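Local coordinates for protein-L-isoaspartate O-methyltransferase beta-aspartate methyltransferase (Plasmodium falciparum, PDB 2PBF), which probably transfers a methyl group from S-adenosylmethionine to L-isoaspartyl residues in damaged proteins as a step in their repair, and is bound here to the product S-adenosyl-L-homocysteine, at residues 103-108 with 134-139; 113-118 with 143-148; 166-171 with 222-227. All blocks are in the same frame, centred on the assembly; numbering follows the deposited sequence.

Interactions 1 and 2 lie at opposite ends of the same two neighbouring strands of a Rossmann-like methyltransferase sheet. Interaction 1 pairs the loops that lead into strands 111-116 and 142-146; interaction 2 pairs these strands and their far ends, where S-adenosyl-L-homocysteine binds. Their centres are about 18 Å apart. Interaction 3, with its centre about 12 Å from that of interaction 2, brings the end of strand 163-168 and the C-terminal tail to the same ligand. The two touch directly: Asn148 ND2 bonds to Lys225 O at 3.1 Å, and Arg117 NH1 pairs with the terminal carboxylate of Asn227. Interaction 1 contributes no pocket residue; its centre is about 26 Å from that of interaction 3.

Interaction 1: 103-108 with 134-139; sequences NVLENK and PELLKI
Val104 and Leu105 meet Glu135, Leu136 and Ile139 where two successive helices of the Rossmann-like fold have ended and the chain turns back toward the parallel sheet. The contact is made by side-chain carbons. Val104 CG2 lies 3.8 Å from Leu136 CD2 and equally close to Ile139 CD1, crossing both side chains at about a right angle. Leu105 adds its branch point, with CG 4.0 Å from Leu136 CD2, and extends CD2 to Ile139 CD1. Leu136 also packs on Val96 and Ala99 of helix 93-101 and on Ile129 of helix 119-132, which carries this apolar cluster inward between the helices.

Polar bonds shape each loop from within. Asn103, with positive phi, closes helix 93-101 in a Schellman motif. Its OD1 takes the backbone N of Glu106 in an Asx motif, the donor standing well above the carbonyl plane, while ND2 reaches Glu106 OE1 at 3.0 Å. Val104 O bonds to Asn141 ND2, tying the first loop to the residue just before strand 142-146.

At the outer margin Glu135 places CG between its backbone N and carbonyl carbon (chi1 60°), and there both methyls of Leu105, CD1 and CD2, come against that CG from the same side, each at 3.6 Å.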
loop_
_atom_site.group_PDB
_atom_site.type_symbol
_atom_site.label_atom_id
_atom_site.label_comp_id
_atom_site.label_asym_id
_atom_site.label_seq_id
_atom_site.Cartn_x
_atom_site.Cartn_y
_atom_site.Cartn_z
ATOM N N ASN A 103 -9.248 -6.286 9.060
ATOM C CA ASN A 103 -10.124 -7.428 9.201
ATOM C C ASN A 103 -11.288 -7.420 8.234
ATOM O O ASN A 103 -12.441 -7.581 8.642
ATOM C CB ASN A 103 -10.636 -7.541 10.648
ATOM C CG ASN A 103 -11.057 -8.970 11.028
ATOM O OD1 ASN A 103 -11.081 -9.908 10.201
ATOM N ND2 ASN A 103 -11.400 -9.133 12.292
ATOM N N VAL A 104 -10.997 -7.216 6.949
ATOM C CA VAL A 104 -12.024 -7.263 5.907
ATOM C C VAL A 104 -12.790 -8.580 5.910
ATOM O O VAL A 104 -13.935 -8.639 5.443
ATOM C CB VAL A 104 -11.464 -6.990 4.484
ATOM C CG1 VAL A 104 -10.935 -5.565 4.383
ATOM C CG2 VAL A 104 -10.394 -7.989 4.140
ATOM N N LEU A 105 -12.176 -9.633 6.443
ATOM C CA LEU A 105 -12.813 -10.965 6.452
ATOM C C LEU A 105 -13.986 -11.074 7.442
ATOM O O LEU A 105 -15.017 -11.671 7.117
ATOM C CB LEU A 105 -11.776 -12.073 6.711
ATOM C CG LEU A 105 -10.820 -12.465 5.574
ATOM C CD1 LEU A 105 -9.768 -13.463 6.108
ATOM C CD2 LEU A 105 -11.567 -13.052 4.390
ATOM N N GLU A 106 -13.831 -10.479 8.626
ATOM C CA GLU A 106 -14.876 -10.478 9.663
ATOM C C GLU A 106 -15.708 -9.185 9.683
ATOM O O GLU A 106 -16.905 -9.219 10.001
ATOM C CB GLU A 106 -14.287 -10.742 11.058
ATOM C CG GLU A 106 -13.840 -12.176 11.316
ATOM C CD GLU A 106 -13.094 -12.366 12.662
ATOM O OE1 GLU A 106 -13.011 -11.415 13.498
ATOM O OE2 GLU A 106 -12.566 -13.484 12.875
ATOM N N ASN A 107 -15.089 -8.063 9.322
ATOM C CA ASN A 107 -15.747 -6.761 9.370
ATOM C C ASN A 107 -16.232 -6.306 7.983
ATOM O O ASN A 107 -15.437 -5.944 7.099
ATOM C CB ASN A 107 -14.824 -5.741 10.029
ATOM C CG ASN A 107 -15.538 -4.477 10.484
ATOM O OD1 ASN A 107 -16.423 -3.970 9.820
ATOM N ND2 ASN A 107 -15.131 -3.958 11.632
ATOM N N LYS A 108 -17.552 -6.299 7.802
ATOM C CA LYS A 108 -18.159 -5.999 6.492
ATOM C C LYS A 108 -18.109 -4.526 6.155
ATOM O O LYS A 108 -18.308 -4.147 5.002
ATOM C CB LYS A 108 -19.618 -6.496 6.437
ATOM C CG LYS A 108 -19.751 -8.012 6.556
ATOM C CD LYS A 108 -21.208 -8.447 6.728
ATOM C CE LYS A 108 -21.273 -9.872 7.297
ATOM N NZ LYS A 108 -20.792 -9.821 8.729
ATOM N N PRO A 134 -6.687 -17.300 -0.140
ATOM C CA PRO A 134 -7.678 -17.334 -1.218
ATOM C C PRO A 134 -9.036 -16.786 -0.765
ATOM O O PRO A 134 -9.847 -16.411 -1.589
ATOM C CB PRO A 134 -7.784 -18.836 -1.574
ATOM C CG PRO A 134 -7.220 -19.557 -0.439
ATOM C CD PRO A 134 -6.218 -18.654 0.215
ATOM N N GLU A 135 -9.253 -16.746 0.547
ATOM C CA GLU A 135 -10.496 -16.243 1.122
ATOM C C GLU A 135 -10.751 -14.767 0.774
ATOM O O GLU A 135 -11.897 -14.346 0.663
ATOM C CB GLU A 135 -10.510 -16.478 2.638
ATOM C CG GLU A 135 -9.385 -15.793 3.430
ATOM C CD GLU A 135 -8.140 -16.658 3.646
ATOM O OE1 GLU A 135 -7.861 -17.541 2.816
ATOM O OE2 GLU A 135 -7.441 -16.444 4.663
ATOM N N LEU A 136 -9.665 -14.008 0.580
ATOM C CA LEU A 136 -9.723 -12.608 0.170
ATOM C C LEU A 136 -10.361 -12.348 -1.200
ATOM O O LEU A 136 -10.859 -11.271 -1.438
ATOM C CB LEU A 136 -8.317 -11.978 0.233
ATOM C CG LEU A 136 -7.701 -11.739 1.627
ATOM C CD1 LEU A 136 -6.367 -10.991 1.542
ATOM C CD2 LEU A 136 -8.665 -10.981 2.519
ATOM N N LEU A 137 -10.358 -13.313 -2.113
ATOM C CA LEU A 137 -10.957 -13.012 -3.417
ATOM C C LEU A 137 -12.344 -13.621 -3.556
ATOM O O LEU A 137 -12.879 -13.743 -4.660
ATOM C CB LEU A 137 -10.038 -13.349 -4.603
ATOM C CG LEU A 137 -8.531 -13.288 -4.352
ATOM C CD1 LEU A 137 -8.037 -14.710 -4.197
ATOM C CD2 LEU A 137 -7.796 -12.611 -5.472
ATOM N N LYS A 138 -12.922 -13.962 -2.408
ATOM C CA LYS A 138 -14.309 -14.409 -2.323
ATOM C C LYS A 138 -15.214 -13.317 -1.721
ATOM O O LYS A 138 -16.427 -13.467 -1.680
ATOM C CB LYS A 138 -14.405 -15.694 -1.490
ATOM C CG LYS A 138 -13.693 -16.933 -2.090
ATOM C CD LYS A 138 -14.111 -17.204 -3.556
ATOM C CE LYS A 138 -13.354 -18.395 -4.153
ATOM N NZ LYS A 138 -13.944 -19.731 -3.783
ATOM N N ILE A 139 -14.631 -12.212 -1.261
ATOM C CA ILE A 139 -15.409 -11.232 -0.530
ATOM C C ILE A 139 -15.685 -9.949 -1.304
ATOM O O ILE A 139 -15.010 -9.647 -2.282
ATOM C CB ILE A 139 -14.809 -10.969 0.854
ATOM C CG1 ILE A 139 -13.443 -10.250 0.719
ATOM C CG2 ILE A 139 -14.743 -12.302 1.620
ATOM C CD1 ILE A 139 -12.680 -10.082 1.995
#

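Interaction 2: 113-118 with 143-148; sequences IGLERV and KIIHKN. With SAH (S-adenosyl-L-homocysteine), chain C.
Glu116, whose backbone is hydrogen-bonded to Ile145 and Lys147, has a carboxylate gripped from several sides. OE1 accepts the ribose O3' of S-adenosyl-L-homocysteine at 2.8 Å and also the backbone N of Gly90. OE2 takes the N-H of Val118, and O2' at a very short modelled distance whose exact value is doubtful. Such an acidic residue ending the second strand is a hallmark of class I methyltransferases. CG lies anti to the backbone N (chi1 169°), and a bend at chi2 carries the carboxylate to the ribose.

Beyond it, the aliphatic chain of Arg117 runs across one face of the adenine, CD coming to 3.4 Å from N7, and the guanidinium continues to the terminal carboxylate of Asn227. Asn148 OD1 receives adenine N6 at 2.8 Å.

The strands run parallel, Gly114 O accepting from Ile145 N (2.8 Å) in a nearly straight bond. A weak bond from His146 NE2 to Arg117 O follows the strand end. Ile113 CD1 packs 3.6 Å from Ile145 CG1 on the face that also bears Leu115.

Helix 119-132 covers the opposite face, meeting Ile144 and His146 in this beta-alpha-beta crossover; strand 83-87 flanks 111-116 on its other side.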
loop_
_atom_site.group_PDB
_atom_site.type_symbol
_atom_site.label_atom_id
_atom_site.label_comp_id
_atom_site.label_asym_id
_atom_site.label_seq_id
_atom_site.Cartn_x
_atom_site.Cartn_y
_atom_site.Cartn_z
ATOM N N ILE A 113 -9.131 -1.593 -1.279
ATOM C CA ILE A 113 -9.039 -1.693 -2.738
ATOM C C ILE A 113 -7.599 -1.434 -3.190
ATOM O O ILE A 113 -6.969 -0.510 -2.700
ATOM C CB ILE A 113 -10.125 -0.785 -3.481
ATOM C CG1 ILE A 113 -10.190 -1.076 -4.971
ATOM C CG2 ILE A 113 -9.899 0.711 -3.289
ATOM C CD1 ILE A 113 -11.365 -0.332 -5.687
ATOM N N GLY A 114 -7.071 -2.294 -4.068
ATOM C CA GLY A 114 -5.793 -2.046 -4.725
ATOM C C GLY A 114 -6.017 -1.605 -6.161
ATOM O O GLY A 114 -6.781 -2.221 -6.891
ATOM N N LEU A 115 -5.376 -0.523 -6.569
ATOM C CA LEU A 115 -5.387 -0.123 -7.980
ATOM C C LEU A 115 -4.011 -0.343 -8.578
ATOM O O LEU A 115 -3.006 0.090 -8.012
ATOM C CB LEU A 115 -5.748 1.358 -8.121
ATOM C CG LEU A 115 -7.184 1.823 -8.367
ATOM C CD1 LEU A 115 -8.250 1.110 -7.519
ATOM C CD2 LEU A 115 -7.249 3.337 -8.158
ATOM N N GLU A 116 -3.980 -1.000 -9.733
ATOM C CA GLU A 116 -2.739 -1.290 -10.419
ATOM C C GLU A 116 -2.879 -1.024 -11.932
ATOM O O GLU A 116 -3.772 -1.579 -12.596
ATOM C CB GLU A 116 -2.290 -2.723 -10.124
ATOM C CG GLU A 116 -1.166 -3.199 -10.999
ATOM C CD GLU A 116 0.079 -2.334 -10.856
ATOM O OE1 GLU A 116 0.389 -1.878 -9.738
ATOM O OE2 GLU A 116 0.740 -2.092 -11.867
ATOM N N ARG A 117 -2.000 -0.175 -12.462
ATOM C CA ARG A 117 -2.081 0.241 -13.867
ATOM C C ARG A 117 -1.723 -0.858 -14.847
ATOM O O ARG A 117 -2.243 -0.885 -15.970
ATOM C CB ARG A 117 -1.267 1.510 -14.131
ATOM C CG ARG A 117 0.195 1.334 -14.513
ATOM C CD ARG A 117 0.858 2.714 -14.826
ATOM N NE ARG A 117 0.823 3.060 -16.248
ATOM C CZ ARG A 117 1.553 2.468 -17.204
ATOM N NH1 ARG A 117 1.431 2.884 -18.464
ATOM N NH2 ARG A 117 2.410 1.476 -16.922
ATOM N N VAL A 118 -0.877 -1.786 -14.407
ATOM C CA VAL A 118 -0.358 -2.856 -15.269
ATOM C C VAL A 118 -1.063 -4.173 -15.009
ATOM O O VAL A 118 -1.092 -4.682 -13.876
ATOM C CB VAL A 118 1.196 -3.030 -15.123
ATOM C CG1 VAL A 118 1.738 -3.938 -16.196
ATOM C CG2 VAL A 118 1.909 -1.693 -15.167
ATOM N N LYS A 143 -10.667 -5.861 -3.074
ATOM C CA LYS A 143 -10.493 -6.025 -4.520
ATOM C C LYS A 143 -9.155 -5.482 -5.002
ATOM O O LYS A 143 -8.638 -4.515 -4.441
ATOM C CB LYS A 143 -11.579 -5.273 -5.297
ATOM C CG LYS A 143 -12.975 -5.807 -5.147
ATOM C CD LYS A 143 -14.011 -4.705 -5.354
ATOM C CE LYS A 143 -15.216 -4.961 -4.433
ATOM N NZ LYS A 143 -16.524 -4.853 -5.132
ATOM N N ILE A 144 -8.633 -6.099 -6.062
ATOM C CA ILE A 144 -7.524 -5.551 -6.845
ATOM C C ILE A 144 -8.049 -5.270 -8.239
ATOM O O ILE A 144 -8.477 -6.184 -8.935
ATOM C CB ILE A 144 -6.339 -6.544 -6.989
ATOM C CG1 ILE A 144 -5.866 -7.076 -5.633
ATOM C CG2 ILE A 144 -5.197 -5.892 -7.813
ATOM C CD1 ILE A 144 -5.182 -6.040 -4.717
ATOM N N ILE A 145 -8.012 -3.996 -8.612
ATOM C CA ILE A 145 -8.541 -3.473 -9.868
ATOM C C ILE A 145 -7.402 -3.092 -10.825
ATOM O O ILE A 145 -6.414 -2.496 -10.406
ATOM C CB ILE A 145 -9.413 -2.183 -9.598
ATOM C CG1 ILE A 145 -10.459 -2.426 -8.500
ATOM C CG2 ILE A 145 -10.095 -1.692 -10.836
ATOM C CD1 ILE A 145 -11.241 -3.721 -8.630
ATOM N N HIS A 146 -7.554 -3.435 -12.102
ATOM C CA HIS A 146 -6.706 -2.891 -13.172
ATOM C C HIS A 146 -7.114 -1.460 -13.518
ATOM O O HIS A 146 -8.106 -1.237 -14.203
ATOM C CB HIS A 146 -6.767 -3.790 -14.402
ATOM C CG HIS A 146 -5.899 -3.335 -15.533
ATOM N ND1 HIS A 146 -6.152 -3.671 -16.841
ATOM C CD2 HIS A 146 -4.793 -2.556 -15.551
ATOM C CE1 HIS A 146 -5.232 -3.131 -17.620
ATOM N NE2 HIS A 146 -4.396 -2.446 -16.861
ATOM N N LYS A 147 -6.341 -0.491 -13.045
ATOM C CA LYS A 147 -6.712 0.915 -13.160
ATOM C C LYS A 147 -5.539 1.853 -12.924
ATOM O O LYS A 147 -4.761 1.678 -11.993
ATOM C CB LYS A 147 -7.820 1.252 -12.147
ATOM C CG LYS A 147 -8.373 2.683 -12.227
ATOM C CD LYS A 147 -9.677 2.666 -13.006
ATOM C CE LYS A 147 -9.870 3.904 -13.849
ATOM N NZ LYS A 147 -11.250 3.883 -14.429
ATOM N N ASN A 148 -5.455 2.876 -13.760
ATOM C CA ASN A 148 -4.562 3.987 -13.536
ATOM C C ASN A 148 -5.304 5.058 -12.750
ATOM O O ASN A 148 -6.407 5.452 -13.124
ATOM C CB ASN A 148 -4.094 4.570 -14.870
ATOM C CG ASN A 148 -3.031 5.627 -14.706
ATOM O OD1 ASN A 148 -3.070 6.452 -13.780
ATOM N ND2 ASN A 148 -2.052 5.600 -15.600
HETATM N N SAH C . 3.161 -1.631 -3.145
HETATM C CA SAH C . 3.796 -2.272 -4.325
HETATM C CB SAH C . 4.641 -1.252 -5.045
HETATM C CG SAH C . 4.897 -1.742 -6.464
HETATM S SD SAH C . 5.886 -0.572 -7.398
HETATM C C SAH C . 4.622 -3.514 -3.974
HETATM O O SAH C . 5.389 -3.466 -3.010
HETATM O OXT SAH C . 4.526 -4.573 -4.645
HETATM C "C5'" SAH C . 4.557 0.603 -7.759
HETATM C "C4'" SAH C . 3.408 0.074 -8.619
HETATM O "O4'" SAH C . 2.673 1.188 -9.042
HETATM C "C3'" SAH C . 3.782 -0.688 -9.883
HETATM O "O3'" SAH C . 3.220 -1.989 -9.820
HETATM C "C2'" SAH C . 3.197 0.138 -11.018
HETATM O "O2'" SAH C . 2.695 -0.664 -12.064
HETATM C "C1'" SAH C . 2.095 0.891 -10.303
HETATM N N9 SAH C . 1.693 2.180 -10.908
HETATM C C8 SAH C . 2.523 3.093 -11.493
HETATM N N7 SAH C . 1.777 4.156 -11.871
HETATM C C5 SAH C . 0.480 3.932 -11.563
HETATM C C6 SAH C . -0.690 4.674 -11.760
HETATM N N6 SAH C . -0.694 5.860 -12.353
HETATM N N1 SAH C . -1.883 4.180 -11.298
HETATM C C2 SAH C . -1.925 2.946 -10.677
HETATM N N3 SAH C . -0.765 2.231 -10.513
HETATM C C4 SAH C . 0.424 2.704 -10.945
#

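Interaction 3: 166-171 with 222-227; sequences IHVGAS and VSLKKN. With SAH (S-adenosyl-L-homocysteine), chain C.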
loop_
_atom_site.group_PDB
_atom_site.type_symbol
_atom_site.label_atom_id
_atom_site.label_comp_id
_atom_site.label_asym_id
_atom_site.label_seq_id
_atom_site.Cartn_x
_atom_site.Cartn_y
_atom_site.Cartn_z
ATOM N N ILE A 166 -4.833 6.215 2.474
ATOM C CA ILE A 166 -4.417 6.129 1.079
ATOM C C ILE A 166 -2.920 5.898 1.006
ATOM O O ILE A 166 -2.134 6.704 1.472
ATOM C CB ILE A 166 -4.793 7.399 0.231
ATOM C CG1 ILE A 166 -6.272 7.777 0.454
ATOM C CG2 ILE A 166 -4.436 7.151 -1.269
ATOM C CD1 ILE A 166 -6.814 8.892 -0.451
ATOM N N HIS A 167 -2.527 4.783 0.434
ATOM C CA HIS A 167 -1.124 4.513 0.276
ATOM C C HIS A 167 -0.822 4.563 -1.197
ATOM O O HIS A 167 -1.546 4.006 -2.018
ATOM C CB HIS A 167 -0.752 3.165 0.863
ATOM C CG HIS A 167 0.653 2.772 0.566
ATOM N ND1 HIS A 167 0.988 1.986 -0.514
ATOM C CD2 HIS A 167 1.817 3.103 1.171
ATOM C CE1 HIS A 167 2.297 1.838 -0.555
ATOM N NE2 HIS A 167 2.821 2.497 0.462
ATOM N N VAL A 168 0.243 5.265 -1.545
ATOM C CA VAL A 168 0.617 5.333 -2.926
ATOM C C VAL A 168 2.044 4.801 -3.010
ATOM O O VAL A 168 2.946 5.368 -2.413
ATOM C CB VAL A 168 0.521 6.781 -3.446
ATOM C CG1 VAL A 168 0.610 6.799 -4.931
ATOM C CG2 VAL A 168 -0.788 7.461 -2.956
ATOM N N GLY A 169 2.230 3.721 -3.771
ATOM C CA GLY A 169 3.508 3.011 -3.782
ATOM C C GLY A 169 4.392 3.371 -4.975
ATOM O O GLY A 169 5.277 2.603 -5.331
ATOM N N ALA A 170 4.146 4.552 -5.558
ATOM C CA ALA A 170 4.869 5.045 -6.703
ATOM C C ALA A 170 4.942 6.557 -6.588
ATOM O O ALA A 170 4.053 7.195 -6.013
ATOM C CB ALA A 170 4.203 4.606 -8.020
ATOM N N SER A 171 6.041 7.114 -7.099
ATOM C CA SER A 171 6.349 8.519 -6.965
ATOM C C SER A 171 5.647 9.384 -8.010
ATOM O O SER A 171 5.592 9.043 -9.192
ATOM C CB SER A 171 7.849 8.713 -7.097
ATOM O OG SER A 171 8.155 10.068 -6.981
ATOM N N VAL A 222 9.523 3.566 -7.625
ATOM C CA VAL A 222 9.193 3.576 -9.045
ATOM C C VAL A 222 8.233 4.767 -9.282
ATOM O O VAL A 222 7.570 5.239 -8.353
ATOM C CB VAL A 222 8.588 2.208 -9.559
ATOM C CG1 VAL A 222 9.085 0.996 -8.736
ATOM C CG2 VAL A 222 7.073 2.218 -9.570
ATOM N N SER A 223 8.168 5.240 -10.522
ATOM C CA SER A 223 7.338 6.392 -10.885
ATOM C C SER A 223 5.822 6.109 -11.011
ATOM O O SER A 223 5.409 5.078 -11.574
ATOM C CB SER A 223 7.849 6.987 -12.198
ATOM O OG SER A 223 7.171 8.199 -12.463
ATOM N N LEU A 224 5.006 7.039 -10.509
ATOM C CA LEU A 224 3.550 6.999 -10.731
ATOM C C LEU A 224 3.229 7.569 -12.121
ATOM O O LEU A 224 3.133 8.785 -12.288
ATOM C CB LEU A 224 2.798 7.771 -9.637
ATOM C CG LEU A 224 1.282 7.610 -9.590
ATOM C CD1 LEU A 224 0.913 6.234 -9.072
ATOM C CD2 LEU A 224 0.657 8.713 -8.738
ATOM N N LYS A 225 3.078 6.669 -13.092
ATOM C CA LYS A 225 2.945 6.992 -14.507
ATOM C C LYS A 225 1.556 7.506 -14.884
ATOM O O LYS A 225 0.537 6.876 -14.579
ATOM C CB LYS A 225 3.276 5.759 -15.353
ATOM C CG LYS A 225 4.734 5.345 -15.388
ATOM C CD LYS A 225 4.915 4.214 -16.391
ATOM C CE LYS A 225 6.343 3.658 -16.427
ATOM N NZ LYS A 225 7.387 4.647 -16.880
ATOM N N LYS A 226 1.537 8.646 -15.570
ATOM C CA LYS A 226 0.305 9.313 -15.977
ATOM C C LYS A 226 -0.393 8.684 -17.177
ATOM O O LYS A 226 -1.581 8.903 -17.393
ATOM C CB LYS A 226 0.576 10.785 -16.231
ATOM C CG LYS A 226 0.679 11.587 -14.970
ATOM C CD LYS A 226 1.118 12.982 -15.260
ATOM C CE LYS A 226 1.021 13.824 -14.029
ATOM N NZ LYS A 226 1.530 15.180 -14.324
ATOM N N ASN A 227 0.331 7.902 -17.963
ATOM C CA ASN A 227 -0.329 7.125 -19.008
ATOM C C ASN A 227 0.124 5.682 -18.992
ATOM O O ASN A 227 0.163 5.076 -17.916
ATOM C CB ASN A 227 -0.155 7.761 -20.400
ATOM C CG ASN A 227 1.275 8.221 -20.672
ATOM O OD1 ASN A 227 2.191 7.402 -20.839
ATOM N ND2 ASN A 227 1.469 9.535 -20.720
ATOM O OXT ASN A 227 0.452 5.100 -20.035
HETATM N N SAH C . 3.161 -1.631 -3.145
HETATM C CA SAH C . 3.796 -2.272 -4.325
HETATM C CB SAH C . 4.641 -1.252 -5.045
HETATM C CG SAH C . 4.897 -1.742 -6.464
HETATM S SD SAH C . 5.886 -0.572 -7.398
HETATM C C SAH C . 4.622 -3.514 -3.974
HETATM O O SAH C . 5.389 -3.466 -3.010
HETATM O OXT SAH C . 4.526 -4.573 -4.645
HETATM C "C5'" SAH C . 4.557 0.603 -7.759
HETATM C "C4'" SAH C . 3.408 0.074 -8.619
HETATM O "O4'" SAH C . 2.673 1.188 -9.042
HETATM C "C3'" SAH C . 3.782 -0.688 -9.883
HETATM O "O3'" SAH C . 3.220 -1.989 -9.820
HETATM C "C2'" SAH C . 3.197 0.138 -11.018
HETATM O "O2'" SAH C . 2.695 -0.664 -12.064
HETATM C "C1'" SAH C . 2.095 0.891 -10.303
HETATM N N9 SAH C . 1.693 2.180 -10.908
HETATM C C8 SAH C . 2.523 3.093 -11.493
HETATM N N7 SAH C . 1.777 4.156 -11.871
HETATM C C5 SAH C . 0.480 3.932 -11.563
HETATM C C6 SAH C . -0.690 4.674 -11.760
HETATM N N6 SAH C . -0.694 5.860 -12.353
HETATM N N1 SAH C . -1.883 4.180 -11.298
HETATM C C2 SAH C . -1.925 2.946 -10.677
HETATM N N3 SAH C . -0.765 2.231 -10.513
HETATM C C4 SAH C . 0.424 2.704 -10.945
HETATM O O HOH W 1 8.222 1.822 -5.537
#
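Leu224, which packs on Ala170, lays its CD1 over one face of the adenine of S-adenosyl-L-homocysteine, 3.4 Å from C5; the aliphatic part of Arg117 lies against the opposite face. Leu224 CG is anti to the backbone N (chi1 -169°), directed toward the base. At the adenine edge the backbone of Lys225 reads two positions. Its N-H donates to N7 at 3.1 Å from close to the ring plane, and its O receives N6 in a weak bond. N6 shares this oxygen with Asn148, whose ND2 also bonds to it.

The two backbones are bridged at Ser171 and Ser223. Ser171 N donates to Val222 O at 2.7 Å, and Ser171 O takes the N-H of Leu224 in a bond modelled so short that its length is doubtful. A water joins them once more, donating to Gly169 O and accepting from Val222 N.

Ala170 CB lies beside the bridge, 3.8 Å from Leu224 CD1 and 4.0 Å from Val222 CG2. The same Val222 methyl touches C5' of the ligand at 3.5 Å and lies near the sulfur, SD. Val168 CG1 meets Leu224 CD1 more distantly and carries the packing to strand 187-195 through Leu189 and Ile191.

Gly169 and Ala170, just past the end of strand 163-168, thus border the ligand as expected for a class I methyltransferase, where the C-terminal ends of the parallel strands form the nucleoside pocket; here the C-terminal tail closes it over the adenine.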